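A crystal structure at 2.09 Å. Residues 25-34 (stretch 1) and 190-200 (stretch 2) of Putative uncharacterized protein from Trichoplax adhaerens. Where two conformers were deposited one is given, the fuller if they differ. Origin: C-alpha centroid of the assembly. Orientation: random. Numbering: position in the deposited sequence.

Stretch 1 25-34: EQEELHLLKG
Stretch 2 (190-200) VVPSALITAVP

Residues 27-29 and 196-200 are neighbouring antiparallel strands, their N-to-C directions 144° apart. Glu27 and Ala198 form a hydrogen-bonded pair (Glu27 N to Ala198 O and Ala198 N to Glu27 O, both 2.8 Å), as do Leu29 and Ile196 (Leu29 N to Ile196 O 2.9 Å, Ile196 N to Leu29 O 3.1 Å). Between them lies the non-hydrogen-bonded pair Glu28-Thr197, CA to CA 4.9 Å.

Glu27, Leu29, Ile196 and Ala198 share one sheet face. Leu29 (m, t) places CD1 4.1 Å from Ala198 CB, while Ile196 (m, m) meets Leu29 CB to CB at 4.0 Å, and the end of its side chain leads away. Glu27 (m, m) folds so that its carboxylate leads away from the second strand. On the other face, Glu28 (m, t) extends to a long salt bridge, OE1 to Lys33 NZ 3.7 Å; Thr197 is m.

Beyond the strand, His30 (phi/psi -159/157) is t with chi2 -95°, which carries its ring to the 192-194 backbone: NE2 donates to Pro192 O at 2.8 Å. His30 ND1 accepts from Leu32 N (3.2 Å), so the imidazole is held by Pro192, in strand 190-192, and by its own turn. That type I turn, His30 to Lys33, is closed by Lys33 N to His30 O (3.1 Å). Leu31 (t, p) packs CD2 3.7 Å from CG1 of Val191 (t).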

# COMPACT_ATOMS: atom_id res chain seq x y z
N GLU A 25 21.27 -16.25 4.01
CA GLU A 25 19.96 -16.71 4.45
C GLU A 25 18.86 -16.21 3.52
O GLU A 25 18.90 -15.08 3.03
CB GLU A 25 19.68 -16.22 5.87
CG GLU A 25 19.88 -17.26 6.95
CD GLU A 25 19.52 -16.74 8.33
OE1 GLU A 25 19.38 -15.50 8.48
OE2 GLU A 25 19.37 -17.55 9.26
N GLN A 26 17.88 -17.08 3.26
CA GLN A 26 16.65 -16.63 2.62
C GLN A 26 15.96 -15.58 3.47
O GLN A 26 16.07 -15.58 4.70
CB GLN A 26 15.70 -17.81 2.39
CG GLN A 26 16.08 -18.74 1.27
CD GLN A 26 14.89 -19.56 0.80
OE1 GLN A 26 13.85 -19.59 1.46
NE2 GLN A 26 15.04 -20.22 -0.34
N GLU A 27 15.24 -14.69 2.81
CA GLU A 27 14.40 -13.70 3.49
C GLU A 27 12.99 -13.79 2.93
O GLU A 27 12.80 -14.02 1.73
CB GLU A 27 14.95 -12.28 3.33
CG GLU A 27 16.41 -12.10 3.74
CD GLU A 27 16.60 -12.01 5.24
OE1 GLU A 27 17.76 -12.12 5.70
OE2 GLU A 27 15.60 -11.83 5.96
N GLU A 28 12.01 -13.61 3.81
CA GLU A 28 10.61 -13.57 3.41
C GLU A 28 10.13 -12.13 3.49
O GLU A 28 10.19 -11.51 4.56
CB GLU A 28 9.76 -14.48 4.30
CG GLU A 28 10.09 -15.95 4.18
CD GLU A 28 9.39 -16.80 5.22
OE1 GLU A 28 8.89 -16.23 6.22
OE2 GLU A 28 9.34 -18.04 5.06
N LEU A 29 9.65 -11.60 2.37
CA LEU A 29 9.23 -10.21 2.26
C LEU A 29 7.72 -10.12 2.27
O LEU A 29 7.03 -10.94 1.64
CB LEU A 29 9.80 -9.57 0.99
CG LEU A 29 11.30 -9.76 0.74
CD1 LEU A 29 11.74 -9.03 -0.52
CD2 LEU A 29 12.11 -9.29 1.94
N HIS A 30 7.19 -9.13 2.98
CA HIS A 30 5.77 -8.82 2.94
C HIS A 30 5.56 -7.39 3.41
O HIS A 30 6.39 -6.84 4.14
CB HIS A 30 4.93 -9.79 3.78
CG HIS A 30 3.46 -9.59 3.63
ND1 HIS A 30 2.72 -8.81 4.49
CD2 HIS A 30 2.59 -10.05 2.71
CE1 HIS A 30 1.45 -8.80 4.11
NE2 HIS A 30 1.35 -9.55 3.02
N LEU A 31 4.44 -6.81 2.99
CA LEU A 31 4.12 -5.41 3.30
C LEU A 31 4.27 -5.11 4.79
O LEU A 31 4.85 -4.10 5.18
CB LEU A 31 2.70 -5.09 2.84
CG LEU A 31 2.23 -3.68 3.20
CD1 LEU A 31 2.92 -2.65 2.32
CD2 LEU A 31 0.72 -3.55 3.11
N LEU A 32 3.73 -5.99 5.64
CA LEU A 32 3.67 -5.74 7.07
C LEU A 32 4.72 -6.53 7.84
O LEU A 32 4.57 -6.73 9.05
CB LEU A 32 2.27 -6.07 7.59
CG LEU A 32 1.13 -5.32 6.90
CD1 LEU A 32 -0.23 -5.86 7.32
CD2 LEU A 32 1.23 -3.83 7.18
N LYS A 33 5.79 -6.96 7.18
CA LYS A 33 6.80 -7.78 7.84
C LYS A 33 7.49 -7.00 8.95
O LYS A 33 7.58 -7.46 10.09
CB LYS A 33 7.82 -8.28 6.81
CG LYS A 33 8.45 -9.61 7.17
CD LYS A 33 7.41 -10.72 7.13
CE LYS A 33 8.05 -12.09 7.31
NZ LYS A 33 7.04 -13.17 7.16
N GLY A 34 7.99 -5.80 8.63
CA GLY A 34 8.69 -5.00 9.61
C GLY A 34 7.84 -4.56 10.78
O GLY A 34 8.38 -4.30 11.87
N VAL A 190 -7.75 -4.91 3.40
CA VAL A 190 -7.32 -6.11 2.70
C VAL A 190 -5.93 -5.87 2.13
O VAL A 190 -5.65 -4.79 1.59
CB VAL A 190 -8.31 -6.53 1.58
CG1 VAL A 190 -9.62 -6.99 2.17
CG2 VAL A 190 -8.54 -5.39 0.60
N VAL A 191 -5.06 -6.85 2.29
CA VAL A 191 -3.69 -6.79 1.78
C VAL A 191 -3.37 -8.11 1.09
O VAL A 191 -3.77 -9.17 1.60
CB VAL A 191 -2.69 -6.50 2.92
CG1 VAL A 191 -1.26 -6.58 2.41
CG2 VAL A 191 -2.96 -5.13 3.53
N PRO A 192 -2.69 -8.11 -0.06
CA PRO A 192 -2.26 -9.38 -0.65
C PRO A 192 -1.37 -10.13 0.32
O PRO A 192 -0.51 -9.54 0.99
CB PRO A 192 -1.51 -8.95 -1.91
CG PRO A 192 -2.04 -7.61 -2.24
CD PRO A 192 -2.37 -6.96 -0.92
N SER A 193 -1.59 -11.43 0.42
CA SER A 193 -0.85 -12.24 1.38
C SER A 193 0.47 -12.77 0.82
O SER A 193 1.30 -13.23 1.60
CB SER A 193 -1.71 -13.42 1.85
OG SER A 193 -2.04 -14.27 0.77
N ALA A 194 0.68 -12.69 -0.49
CA ALA A 194 1.83 -13.33 -1.12
C ALA A 194 3.14 -12.98 -0.42
O ALA A 194 3.46 -11.80 -0.22
CB ALA A 194 1.90 -12.93 -2.59
N LEU A 195 3.90 -14.01 -0.05
CA LEU A 195 5.25 -13.85 0.47
C LEU A 195 6.25 -13.95 -0.67
O LEU A 195 6.19 -14.88 -1.48
CB LEU A 195 5.57 -14.91 1.52
CG LEU A 195 4.83 -14.91 2.86
CD1 LEU A 195 5.41 -15.98 3.77
CD2 LEU A 195 4.92 -13.54 3.52
N ILE A 196 7.17 -12.99 -0.74
CA ILE A 196 8.26 -13.04 -1.70
C ILE A 196 9.47 -13.68 -1.02
O ILE A 196 9.96 -13.17 -0.01
CB ILE A 196 8.61 -11.64 -2.23
CG1 ILE A 196 7.42 -11.03 -2.97
CG2 ILE A 196 9.84 -11.70 -3.13
CD1 ILE A 196 7.05 -11.76 -4.23
N THR A 197 9.93 -14.80 -1.57
CA THR A 197 11.17 -15.41 -1.12
C THR A 197 12.35 -14.73 -1.80
O THR A 197 12.39 -14.63 -3.03
CB THR A 197 11.18 -16.91 -1.43
OG1 THR A 197 10.00 -17.52 -0.89
CG2 THR A 197 12.41 -17.58 -0.83
N ALA A 198 13.32 -14.27 -1.01
CA ALA A 198 14.46 -13.53 -1.53
C ALA A 198 15.75 -14.21 -1.08
O ALA A 198 15.93 -14.48 0.11
CB ALA A 198 14.44 -12.07 -1.07
N VAL A 199 16.65 -14.45 -2.04
CA VAL A 199 17.89 -15.16 -1.81
C VAL A 199 19.05 -14.27 -2.24
O VAL A 199 19.07 -13.82 -3.39
CB VAL A 199 17.95 -16.50 -2.57
CG1 VAL A 199 19.35 -17.04 -2.59
CG2 VAL A 199 16.99 -17.50 -1.96
N PRO A 200 20.02 -13.98 -1.38
CA PRO A 200 21.19 -13.21 -1.82
C PRO A 200 22.03 -14.03 -2.79
O PRO A 200 22.28 -15.22 -2.57
CB PRO A 200 21.95 -12.93 -0.52
CG PRO A 200 21.04 -13.36 0.60
CD PRO A 200 20.13 -14.40 0.03